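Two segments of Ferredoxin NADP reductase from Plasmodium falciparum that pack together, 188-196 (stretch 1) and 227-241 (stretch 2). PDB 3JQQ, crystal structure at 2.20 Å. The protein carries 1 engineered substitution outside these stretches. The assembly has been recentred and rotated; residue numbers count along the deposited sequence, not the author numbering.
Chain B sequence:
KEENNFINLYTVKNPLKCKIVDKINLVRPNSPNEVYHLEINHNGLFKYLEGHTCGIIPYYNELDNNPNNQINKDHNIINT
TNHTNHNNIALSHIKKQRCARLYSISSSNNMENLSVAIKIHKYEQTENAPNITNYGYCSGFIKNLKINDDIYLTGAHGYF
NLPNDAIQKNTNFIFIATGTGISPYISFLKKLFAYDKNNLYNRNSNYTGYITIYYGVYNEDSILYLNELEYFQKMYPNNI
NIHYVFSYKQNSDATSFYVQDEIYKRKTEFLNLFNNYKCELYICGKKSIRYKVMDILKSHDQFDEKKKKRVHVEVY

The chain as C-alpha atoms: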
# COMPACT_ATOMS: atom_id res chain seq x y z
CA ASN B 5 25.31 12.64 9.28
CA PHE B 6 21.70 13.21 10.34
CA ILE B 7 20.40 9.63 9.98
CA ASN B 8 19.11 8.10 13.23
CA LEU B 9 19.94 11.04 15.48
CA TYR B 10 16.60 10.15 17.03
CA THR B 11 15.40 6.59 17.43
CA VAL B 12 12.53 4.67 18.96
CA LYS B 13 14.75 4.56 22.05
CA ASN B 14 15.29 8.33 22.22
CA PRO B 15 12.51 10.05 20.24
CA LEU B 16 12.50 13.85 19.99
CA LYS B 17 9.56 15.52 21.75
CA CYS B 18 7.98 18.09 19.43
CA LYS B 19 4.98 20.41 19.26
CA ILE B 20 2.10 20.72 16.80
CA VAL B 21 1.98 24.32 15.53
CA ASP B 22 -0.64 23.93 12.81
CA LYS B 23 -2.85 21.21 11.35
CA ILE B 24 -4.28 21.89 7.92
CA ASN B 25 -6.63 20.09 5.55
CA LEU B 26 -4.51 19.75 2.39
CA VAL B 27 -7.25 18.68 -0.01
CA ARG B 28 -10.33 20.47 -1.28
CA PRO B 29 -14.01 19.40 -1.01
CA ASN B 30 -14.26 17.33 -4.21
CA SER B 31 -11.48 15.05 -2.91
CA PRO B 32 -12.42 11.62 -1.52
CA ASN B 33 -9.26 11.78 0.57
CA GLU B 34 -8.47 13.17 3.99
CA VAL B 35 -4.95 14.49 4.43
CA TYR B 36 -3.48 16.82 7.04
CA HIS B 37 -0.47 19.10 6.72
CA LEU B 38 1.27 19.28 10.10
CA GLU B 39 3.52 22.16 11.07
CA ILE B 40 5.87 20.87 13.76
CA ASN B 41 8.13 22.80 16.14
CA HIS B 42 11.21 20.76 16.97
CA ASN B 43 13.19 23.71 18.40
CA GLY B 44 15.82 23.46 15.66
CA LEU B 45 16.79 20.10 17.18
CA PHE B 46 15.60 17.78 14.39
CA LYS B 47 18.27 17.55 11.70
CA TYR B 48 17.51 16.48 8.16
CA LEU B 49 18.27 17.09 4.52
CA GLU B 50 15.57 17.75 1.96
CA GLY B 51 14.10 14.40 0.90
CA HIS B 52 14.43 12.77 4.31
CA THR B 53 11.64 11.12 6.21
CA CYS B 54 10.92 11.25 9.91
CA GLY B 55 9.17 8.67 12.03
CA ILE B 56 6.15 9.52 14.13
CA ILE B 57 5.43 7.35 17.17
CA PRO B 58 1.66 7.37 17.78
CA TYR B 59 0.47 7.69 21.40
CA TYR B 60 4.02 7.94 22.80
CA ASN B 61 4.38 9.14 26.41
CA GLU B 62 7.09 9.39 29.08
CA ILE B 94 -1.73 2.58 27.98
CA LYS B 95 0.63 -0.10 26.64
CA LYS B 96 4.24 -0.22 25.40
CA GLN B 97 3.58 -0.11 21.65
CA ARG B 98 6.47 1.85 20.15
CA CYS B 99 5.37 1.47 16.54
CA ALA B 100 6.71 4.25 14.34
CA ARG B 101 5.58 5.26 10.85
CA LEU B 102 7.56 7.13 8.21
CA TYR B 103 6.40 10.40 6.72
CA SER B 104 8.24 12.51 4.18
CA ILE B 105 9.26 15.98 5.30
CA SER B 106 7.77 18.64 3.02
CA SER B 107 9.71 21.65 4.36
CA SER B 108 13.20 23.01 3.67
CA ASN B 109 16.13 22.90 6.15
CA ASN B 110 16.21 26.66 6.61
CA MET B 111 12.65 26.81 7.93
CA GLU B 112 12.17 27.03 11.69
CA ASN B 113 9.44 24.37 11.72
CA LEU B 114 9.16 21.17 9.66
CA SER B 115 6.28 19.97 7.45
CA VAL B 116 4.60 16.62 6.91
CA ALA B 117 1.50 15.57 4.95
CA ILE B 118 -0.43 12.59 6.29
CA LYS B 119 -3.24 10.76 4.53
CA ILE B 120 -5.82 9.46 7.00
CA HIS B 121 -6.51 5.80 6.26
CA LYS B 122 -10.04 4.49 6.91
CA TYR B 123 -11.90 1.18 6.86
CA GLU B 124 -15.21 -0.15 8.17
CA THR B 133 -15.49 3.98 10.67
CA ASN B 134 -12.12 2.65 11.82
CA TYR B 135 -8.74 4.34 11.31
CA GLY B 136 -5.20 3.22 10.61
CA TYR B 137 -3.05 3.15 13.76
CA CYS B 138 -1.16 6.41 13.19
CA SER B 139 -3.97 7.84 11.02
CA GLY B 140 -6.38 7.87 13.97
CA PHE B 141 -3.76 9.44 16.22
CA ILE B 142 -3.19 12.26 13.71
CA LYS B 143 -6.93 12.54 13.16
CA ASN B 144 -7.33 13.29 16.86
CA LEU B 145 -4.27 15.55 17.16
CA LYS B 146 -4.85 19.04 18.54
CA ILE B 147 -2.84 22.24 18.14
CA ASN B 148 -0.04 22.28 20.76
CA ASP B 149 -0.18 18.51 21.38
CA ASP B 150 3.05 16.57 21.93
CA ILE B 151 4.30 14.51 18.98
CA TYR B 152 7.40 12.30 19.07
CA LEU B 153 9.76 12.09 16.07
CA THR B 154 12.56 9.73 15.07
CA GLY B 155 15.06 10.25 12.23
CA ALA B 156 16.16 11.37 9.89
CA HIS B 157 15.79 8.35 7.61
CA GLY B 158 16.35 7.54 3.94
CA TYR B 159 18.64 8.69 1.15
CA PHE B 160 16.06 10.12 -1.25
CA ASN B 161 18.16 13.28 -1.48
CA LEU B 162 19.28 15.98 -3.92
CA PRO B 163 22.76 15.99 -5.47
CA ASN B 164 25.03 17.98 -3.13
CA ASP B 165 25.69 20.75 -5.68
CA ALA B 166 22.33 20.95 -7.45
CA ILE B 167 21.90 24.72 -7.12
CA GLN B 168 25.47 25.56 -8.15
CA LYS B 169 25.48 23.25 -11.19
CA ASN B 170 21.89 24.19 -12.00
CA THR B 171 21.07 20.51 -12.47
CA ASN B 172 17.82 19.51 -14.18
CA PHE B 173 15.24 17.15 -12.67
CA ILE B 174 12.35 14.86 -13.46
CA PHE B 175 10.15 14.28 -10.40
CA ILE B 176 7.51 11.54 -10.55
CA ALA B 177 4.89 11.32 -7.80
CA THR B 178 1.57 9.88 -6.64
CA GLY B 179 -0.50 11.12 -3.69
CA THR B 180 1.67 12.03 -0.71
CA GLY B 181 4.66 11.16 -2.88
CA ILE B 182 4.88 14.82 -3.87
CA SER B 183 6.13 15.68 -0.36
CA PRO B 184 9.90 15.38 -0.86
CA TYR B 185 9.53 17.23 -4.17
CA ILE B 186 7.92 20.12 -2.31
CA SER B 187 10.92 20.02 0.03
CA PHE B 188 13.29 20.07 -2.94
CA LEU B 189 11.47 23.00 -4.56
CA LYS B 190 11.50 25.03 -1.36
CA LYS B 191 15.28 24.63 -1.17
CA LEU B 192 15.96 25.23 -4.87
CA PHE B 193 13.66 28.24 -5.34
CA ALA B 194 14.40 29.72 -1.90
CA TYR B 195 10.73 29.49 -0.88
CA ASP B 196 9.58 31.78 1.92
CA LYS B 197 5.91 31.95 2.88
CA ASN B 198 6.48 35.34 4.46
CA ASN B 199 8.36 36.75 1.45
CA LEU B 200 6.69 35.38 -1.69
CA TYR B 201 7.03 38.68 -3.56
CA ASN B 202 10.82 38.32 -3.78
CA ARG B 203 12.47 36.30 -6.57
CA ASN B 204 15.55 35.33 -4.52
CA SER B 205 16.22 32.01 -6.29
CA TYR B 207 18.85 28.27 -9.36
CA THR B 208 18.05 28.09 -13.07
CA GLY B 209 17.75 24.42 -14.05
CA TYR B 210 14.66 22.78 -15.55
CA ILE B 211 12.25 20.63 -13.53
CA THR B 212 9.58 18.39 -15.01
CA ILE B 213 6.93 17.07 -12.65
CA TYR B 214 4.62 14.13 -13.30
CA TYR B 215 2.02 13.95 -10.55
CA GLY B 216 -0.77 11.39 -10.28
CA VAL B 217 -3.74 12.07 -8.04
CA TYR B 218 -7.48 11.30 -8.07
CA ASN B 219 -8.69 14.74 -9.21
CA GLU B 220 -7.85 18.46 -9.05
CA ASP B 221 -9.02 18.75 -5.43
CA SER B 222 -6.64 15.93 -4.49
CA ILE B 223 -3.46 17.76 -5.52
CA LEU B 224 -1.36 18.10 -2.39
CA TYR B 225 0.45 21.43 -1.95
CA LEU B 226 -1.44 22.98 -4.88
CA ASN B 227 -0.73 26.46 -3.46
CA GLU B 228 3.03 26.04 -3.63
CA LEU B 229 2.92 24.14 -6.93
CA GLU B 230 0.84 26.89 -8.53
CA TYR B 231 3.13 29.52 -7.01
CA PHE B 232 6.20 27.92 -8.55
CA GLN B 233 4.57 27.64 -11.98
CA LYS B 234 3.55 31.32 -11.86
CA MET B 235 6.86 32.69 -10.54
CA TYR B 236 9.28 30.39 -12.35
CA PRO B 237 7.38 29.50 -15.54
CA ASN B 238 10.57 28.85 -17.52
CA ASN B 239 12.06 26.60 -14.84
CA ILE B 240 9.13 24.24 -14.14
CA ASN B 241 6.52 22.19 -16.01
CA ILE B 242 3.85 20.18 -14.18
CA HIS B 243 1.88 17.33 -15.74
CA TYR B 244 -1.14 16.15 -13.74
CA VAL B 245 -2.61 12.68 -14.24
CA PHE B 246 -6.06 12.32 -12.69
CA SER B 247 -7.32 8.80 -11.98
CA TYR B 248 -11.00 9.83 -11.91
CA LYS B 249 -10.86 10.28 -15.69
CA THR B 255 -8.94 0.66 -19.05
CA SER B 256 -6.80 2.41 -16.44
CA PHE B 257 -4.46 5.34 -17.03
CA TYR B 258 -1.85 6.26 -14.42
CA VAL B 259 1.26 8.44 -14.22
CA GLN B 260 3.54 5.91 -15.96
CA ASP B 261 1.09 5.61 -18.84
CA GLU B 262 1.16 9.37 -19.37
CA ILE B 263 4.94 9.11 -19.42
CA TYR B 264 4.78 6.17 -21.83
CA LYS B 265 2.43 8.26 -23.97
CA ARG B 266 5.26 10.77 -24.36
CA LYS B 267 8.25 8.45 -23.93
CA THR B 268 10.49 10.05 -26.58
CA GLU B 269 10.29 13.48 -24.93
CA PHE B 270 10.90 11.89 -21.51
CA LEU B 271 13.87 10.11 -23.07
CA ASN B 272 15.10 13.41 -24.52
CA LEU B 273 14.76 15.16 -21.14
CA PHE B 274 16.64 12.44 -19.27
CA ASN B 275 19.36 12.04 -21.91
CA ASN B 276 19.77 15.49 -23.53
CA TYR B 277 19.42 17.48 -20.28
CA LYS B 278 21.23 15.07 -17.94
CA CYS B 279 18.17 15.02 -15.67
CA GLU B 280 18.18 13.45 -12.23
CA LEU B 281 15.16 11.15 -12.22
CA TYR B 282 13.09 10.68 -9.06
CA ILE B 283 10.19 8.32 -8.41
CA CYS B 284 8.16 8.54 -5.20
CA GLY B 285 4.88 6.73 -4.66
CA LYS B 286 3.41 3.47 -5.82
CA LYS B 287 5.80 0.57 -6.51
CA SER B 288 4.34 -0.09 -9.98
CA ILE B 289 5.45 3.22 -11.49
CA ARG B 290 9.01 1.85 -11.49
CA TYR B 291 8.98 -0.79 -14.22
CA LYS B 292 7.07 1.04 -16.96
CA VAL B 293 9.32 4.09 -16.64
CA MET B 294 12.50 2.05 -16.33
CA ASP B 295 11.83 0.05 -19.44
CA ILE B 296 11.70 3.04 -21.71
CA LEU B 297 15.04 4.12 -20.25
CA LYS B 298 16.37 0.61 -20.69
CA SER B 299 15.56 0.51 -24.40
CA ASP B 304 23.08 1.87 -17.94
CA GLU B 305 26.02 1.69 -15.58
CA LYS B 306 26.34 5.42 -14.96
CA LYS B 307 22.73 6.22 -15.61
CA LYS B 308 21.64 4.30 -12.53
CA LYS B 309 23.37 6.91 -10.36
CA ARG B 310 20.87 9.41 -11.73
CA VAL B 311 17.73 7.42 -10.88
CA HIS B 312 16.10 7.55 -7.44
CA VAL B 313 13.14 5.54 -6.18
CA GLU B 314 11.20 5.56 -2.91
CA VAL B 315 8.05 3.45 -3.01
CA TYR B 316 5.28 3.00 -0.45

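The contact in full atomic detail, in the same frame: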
# COMPACT_ATOMS: atom_id res chain seq x y z
N PHE B 188 12.29 19.70 -1.94
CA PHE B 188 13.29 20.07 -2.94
C PHE B 188 13.04 21.47 -3.50
O PHE B 188 13.96 22.29 -3.55
CB PHE B 188 13.31 19.05 -4.09
CG PHE B 188 13.74 17.67 -3.68
CD1 PHE B 188 13.49 16.59 -4.50
CD2 PHE B 188 14.39 17.46 -2.47
CE1 PHE B 188 13.88 15.31 -4.14
CE2 PHE B 188 14.79 16.18 -2.10
CZ PHE B 188 14.53 15.11 -2.94
N LEU B 189 11.81 21.73 -3.92
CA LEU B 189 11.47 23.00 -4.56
C LEU B 189 11.67 24.18 -3.62
O LEU B 189 12.11 25.25 -4.04
CB LEU B 189 10.03 22.98 -5.09
CG LEU B 189 9.71 22.06 -6.27
CD1 LEU B 189 8.21 22.04 -6.53
CD2 LEU B 189 10.47 22.49 -7.51
N LYS B 190 11.33 23.98 -2.35
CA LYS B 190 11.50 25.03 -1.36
C LYS B 190 12.97 25.37 -1.16
O LYS B 190 13.32 26.53 -0.94
CB LYS B 190 10.85 24.62 -0.03
CG LYS B 190 9.33 24.69 -0.05
CD LYS B 190 8.73 24.10 1.22
CE LYS B 190 7.21 24.26 1.24
NZ LYS B 190 6.61 23.57 2.41
N LYS B 191 13.84 24.37 -1.26
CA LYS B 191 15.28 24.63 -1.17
C LYS B 191 15.80 25.30 -2.44
O LYS B 191 16.52 26.30 -2.37
CB LYS B 191 16.07 23.35 -0.91
CG LYS B 191 17.58 23.56 -0.99
CD LYS B 191 18.35 22.26 -0.80
CE LYS B 191 19.83 22.45 -1.12
NZ LYS B 191 20.47 23.46 -0.24
N LEU B 192 15.44 24.76 -3.59
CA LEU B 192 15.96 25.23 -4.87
C LEU B 192 15.51 26.66 -5.20
O LEU B 192 16.31 27.48 -5.64
CB LEU B 192 15.56 24.28 -6.00
CG LEU B 192 16.02 22.82 -5.90
CD1 LEU B 192 15.22 21.93 -6.84
CD2 LEU B 192 17.51 22.69 -6.16
N PHE B 193 14.23 26.94 -4.98
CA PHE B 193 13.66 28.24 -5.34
C PHE B 193 13.63 29.22 -4.17
O PHE B 193 13.01 30.28 -4.26
CB PHE B 193 12.26 28.07 -5.94
CG PHE B 193 12.24 27.36 -7.26
CD1 PHE B 193 12.98 27.83 -8.33
CD2 PHE B 193 11.47 26.22 -7.43
CE1 PHE B 193 12.95 27.17 -9.55
CE2 PHE B 193 11.44 25.56 -8.64
CZ PHE B 193 12.18 26.04 -9.71
N ALA B 194 14.29 28.85 -3.07
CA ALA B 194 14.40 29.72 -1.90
C ALA B 194 13.04 30.13 -1.31
O ALA B 194 12.89 31.25 -0.80
CB ALA B 194 15.23 30.95 -2.23
N TYR B 195 12.08 29.22 -1.35
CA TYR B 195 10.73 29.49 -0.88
C TYR B 195 10.66 30.11 0.51
O TYR B 195 11.28 29.61 1.45
CB TYR B 195 9.87 28.22 -0.89
CG TYR B 195 8.40 28.47 -0.67
CD1 TYR B 195 7.57 28.76 -1.74
CD2 TYR B 195 7.85 28.44 0.61
CE1 TYR B 195 6.22 29.00 -1.55
CE2 TYR B 195 6.50 28.68 0.81
CZ TYR B 195 5.69 28.96 -0.28
OH TYR B 195 4.34 29.19 -0.10
N ASP B 196 9.90 31.19 0.63
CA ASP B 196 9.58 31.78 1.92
C ASP B 196 8.13 32.26 1.93
O ASP B 196 7.76 33.16 1.18
CB ASP B 196 10.54 32.92 2.26
CG ASP B 196 10.27 33.50 3.64
OD1 ASP B 196 9.29 33.08 4.28
OD2 ASP B 196 11.04 34.39 4.07
N ASN B 227 -1.11 25.06 -3.64
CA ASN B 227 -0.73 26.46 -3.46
C ASN B 227 0.70 26.70 -3.90
O ASN B 227 0.97 27.57 -4.74
CB ASN B 227 -0.87 26.87 -1.99
CG ASN B 227 -2.31 27.00 -1.55
OD1 ASN B 227 -3.23 26.98 -2.37
ND2 ASN B 227 -2.52 27.13 -0.25
N GLU B 228 1.62 25.94 -3.31
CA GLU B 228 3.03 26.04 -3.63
C GLU B 228 3.28 25.70 -5.10
O GLU B 228 3.97 26.44 -5.80
CB GLU B 228 3.85 25.10 -2.74
CG GLU B 228 3.88 25.50 -1.27
CD GLU B 228 2.62 25.12 -0.52
OE1 GLU B 228 2.55 25.41 0.70
OE2 GLU B 228 1.71 24.54 -1.14
N LEU B 229 2.72 24.59 -5.55
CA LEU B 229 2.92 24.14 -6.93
C LEU B 229 2.47 25.19 -7.93
O LEU B 229 3.14 25.43 -8.94
CB LEU B 229 2.19 22.81 -7.18
CG LEU B 229 2.80 21.55 -6.57
CD1 LEU B 229 1.87 20.35 -6.74
CD2 LEU B 229 4.17 21.25 -7.17
N GLU B 230 1.33 25.83 -7.66
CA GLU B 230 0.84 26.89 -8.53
C GLU B 230 1.70 28.15 -8.41
O GLU B 230 1.87 28.89 -9.37
CB GLU B 230 -0.62 27.21 -8.22
CG GLU B 230 -1.60 26.23 -8.85
CD GLU B 230 -3.05 26.57 -8.57
OE1 GLU B 230 -3.33 27.15 -7.50
OE2 GLU B 230 -3.91 26.25 -9.42
N TYR B 231 2.26 28.37 -7.22
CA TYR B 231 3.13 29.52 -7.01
C TYR B 231 4.44 29.38 -7.77
O TYR B 231 4.98 30.36 -8.29
CB TYR B 231 3.41 29.74 -5.52
CG TYR B 231 4.52 30.74 -5.25
CD1 TYR B 231 4.25 32.10 -5.20
CD2 TYR B 231 5.83 30.32 -5.06
CE1 TYR B 231 5.27 33.02 -4.96
CE2 TYR B 231 6.84 31.23 -4.82
CZ TYR B 231 6.56 32.57 -4.77
OH TYR B 231 7.57 33.48 -4.53
N PHE B 232 4.96 28.16 -7.84
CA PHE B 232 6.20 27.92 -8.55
C PHE B 232 6.00 28.06 -10.06
O PHE B 232 6.87 28.59 -10.76
CB PHE B 232 6.77 26.54 -8.21
CG PHE B 232 7.15 26.38 -6.77
CD1 PHE B 232 6.69 25.30 -6.03
CD2 PHE B 232 7.98 27.31 -6.15
CE1 PHE B 232 7.04 25.15 -4.70
CE2 PHE B 232 8.33 27.16 -4.81
CZ PHE B 232 7.86 26.08 -4.09
N GLN B 233 4.86 27.60 -10.55
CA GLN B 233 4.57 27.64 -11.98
C GLN B 233 4.30 29.07 -12.46
O GLN B 233 4.52 29.40 -13.62
CB GLN B 233 3.39 26.72 -12.31
CG GLN B 233 3.38 26.20 -13.73
CD GLN B 233 2.49 24.98 -13.90
OE1 GLN B 233 1.60 24.73 -13.08
NE2 GLN B 233 2.73 24.21 -14.96
N LYS B 234 3.82 29.91 -11.55
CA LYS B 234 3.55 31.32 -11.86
C LYS B 234 4.82 32.16 -11.80
O LYS B 234 5.04 33.03 -12.65
CB LYS B 234 2.49 31.87 -10.89
CG LYS B 234 2.04 33.29 -11.20
CD LYS B 234 0.97 33.76 -10.22
CE LYS B 234 1.50 33.80 -8.79
NZ LYS B 234 0.49 34.30 -7.82
N MET B 235 5.66 31.89 -10.80
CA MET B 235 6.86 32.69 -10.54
C MET B 235 8.09 32.23 -11.32
O MET B 235 8.98 33.03 -11.62
CB MET B 235 7.17 32.70 -9.05
CG MET B 235 6.51 33.84 -8.27
SD MET B 235 7.58 35.29 -8.15
CE MET B 235 7.72 35.76 -9.87
N TYR B 236 8.15 30.94 -11.64
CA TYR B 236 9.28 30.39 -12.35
C TYR B 236 8.81 29.56 -13.54
O TYR B 236 9.13 28.38 -13.66
CB TYR B 236 10.13 29.53 -11.41
CG TYR B 236 10.61 30.28 -10.19
CD1 TYR B 236 11.76 31.05 -10.24
CD2 TYR B 236 9.90 30.22 -9.00
CE1 TYR B 236 12.20 31.74 -9.13
CE2 TYR B 236 10.34 30.91 -7.88
CZ TYR B 236 11.48 31.67 -7.95
OH TYR B 236 11.92 32.36 -6.85
N PRO B 237 8.05 30.19 -14.45
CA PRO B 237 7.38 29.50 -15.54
C PRO B 237 8.34 28.87 -16.54
O PRO B 237 7.97 27.95 -17.26
CB PRO B 237 6.58 30.62 -16.22
CG PRO B 237 7.33 31.86 -15.90
CD PRO B 237 7.87 31.65 -14.52
N ASN B 238 9.57 29.37 -16.59
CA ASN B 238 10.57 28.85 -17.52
C ASN B 238 11.49 27.82 -16.86
O ASN B 238 12.39 27.29 -17.51
CB ASN B 238 11.39 30.00 -18.11
CG ASN B 238 10.58 30.89 -19.04
OD1 ASN B 238 10.35 32.06 -18.75
ND2 ASN B 238 10.12 30.33 -20.15
N ASN B 239 11.24 27.55 -15.59
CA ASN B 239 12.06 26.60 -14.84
C ASN B 239 11.27 25.39 -14.32
O ASN B 239 11.84 24.52 -13.66
CB ASN B 239 12.76 27.30 -13.67
CG ASN B 239 13.66 28.43 -14.13
OD1 ASN B 239 13.42 29.60 -13.81
ND2 ASN B 239 14.70 28.10 -14.89
N ILE B 240 9.98 25.35 -14.61
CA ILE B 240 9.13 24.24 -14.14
C ILE B 240 7.95 23.94 -15.06
O ILE B 240 7.32 24.85 -15.61
CB ILE B 240 8.61 24.50 -12.71
CG1 ILE B 240 8.24 23.18 -12.03
CG2 ILE B 240 7.44 25.46 -12.73
CD1 ILE B 240 8.07 23.29 -10.53
N ASN B 241 7.65 22.65 -15.22
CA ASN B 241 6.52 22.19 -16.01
C ASN B 241 5.84 21.02 -15.31
O ASN B 241 6.46 19.98 -15.09
CB ASN B 241 6.99 21.78 -17.41
CG ASN B 241 5.84 21.48 -18.35
OD1 ASN B 241 4.76 22.08 -18.24
ND2 ASN B 241 6.06 20.57 -19.30
O HOH W 1 4.00 24.29 3.18
O HOH W 2 10.70 30.79 -4.67
O HOH W 3 9.15 32.28 -2.31

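No clear direct hydrogen bond joins these two segments; aromatic rings do most of the packing, and three waters bridge polar atoms of the two segments. The helix axes stay 11.5 Å apart, crossing at 39°, and large side chains fill the space between them. F232 sits at the centre. L189 lays its CB over one face of that ring, 4.1 Å from the centroid, while F193 and Y195 approach it obliquely, F193 CD2 to F232 CD2 at 3.9 Å and Y195 CD1 to F232 CE2 at 3.5 Å.

F193, the first residue to leave helical geometry, gives up the most surface. Its ring makes an offset stack with Y236, planes 19° apart, and Y236 likewise follows the end of its helix, so the stack pairs the residues that follow the two helices. Y195 instead turns its edge to the face of Y231, with planes at 90°. Beyond the rings, L189 CD2 reaches I240 CD1 at 3.9 Å, extending the apolar contact to the strand.

Waters bridge three pairs of polar atoms. One water accepts from K190 NZ (2.8 Å) and donates to E228 OE1 (3.1 Å); another donates to F193 O and also bonds Y236 OH; a third links D196 N to Y231 OH. The rule is aromatic packing across the gap, with waters linking some of the polar atoms.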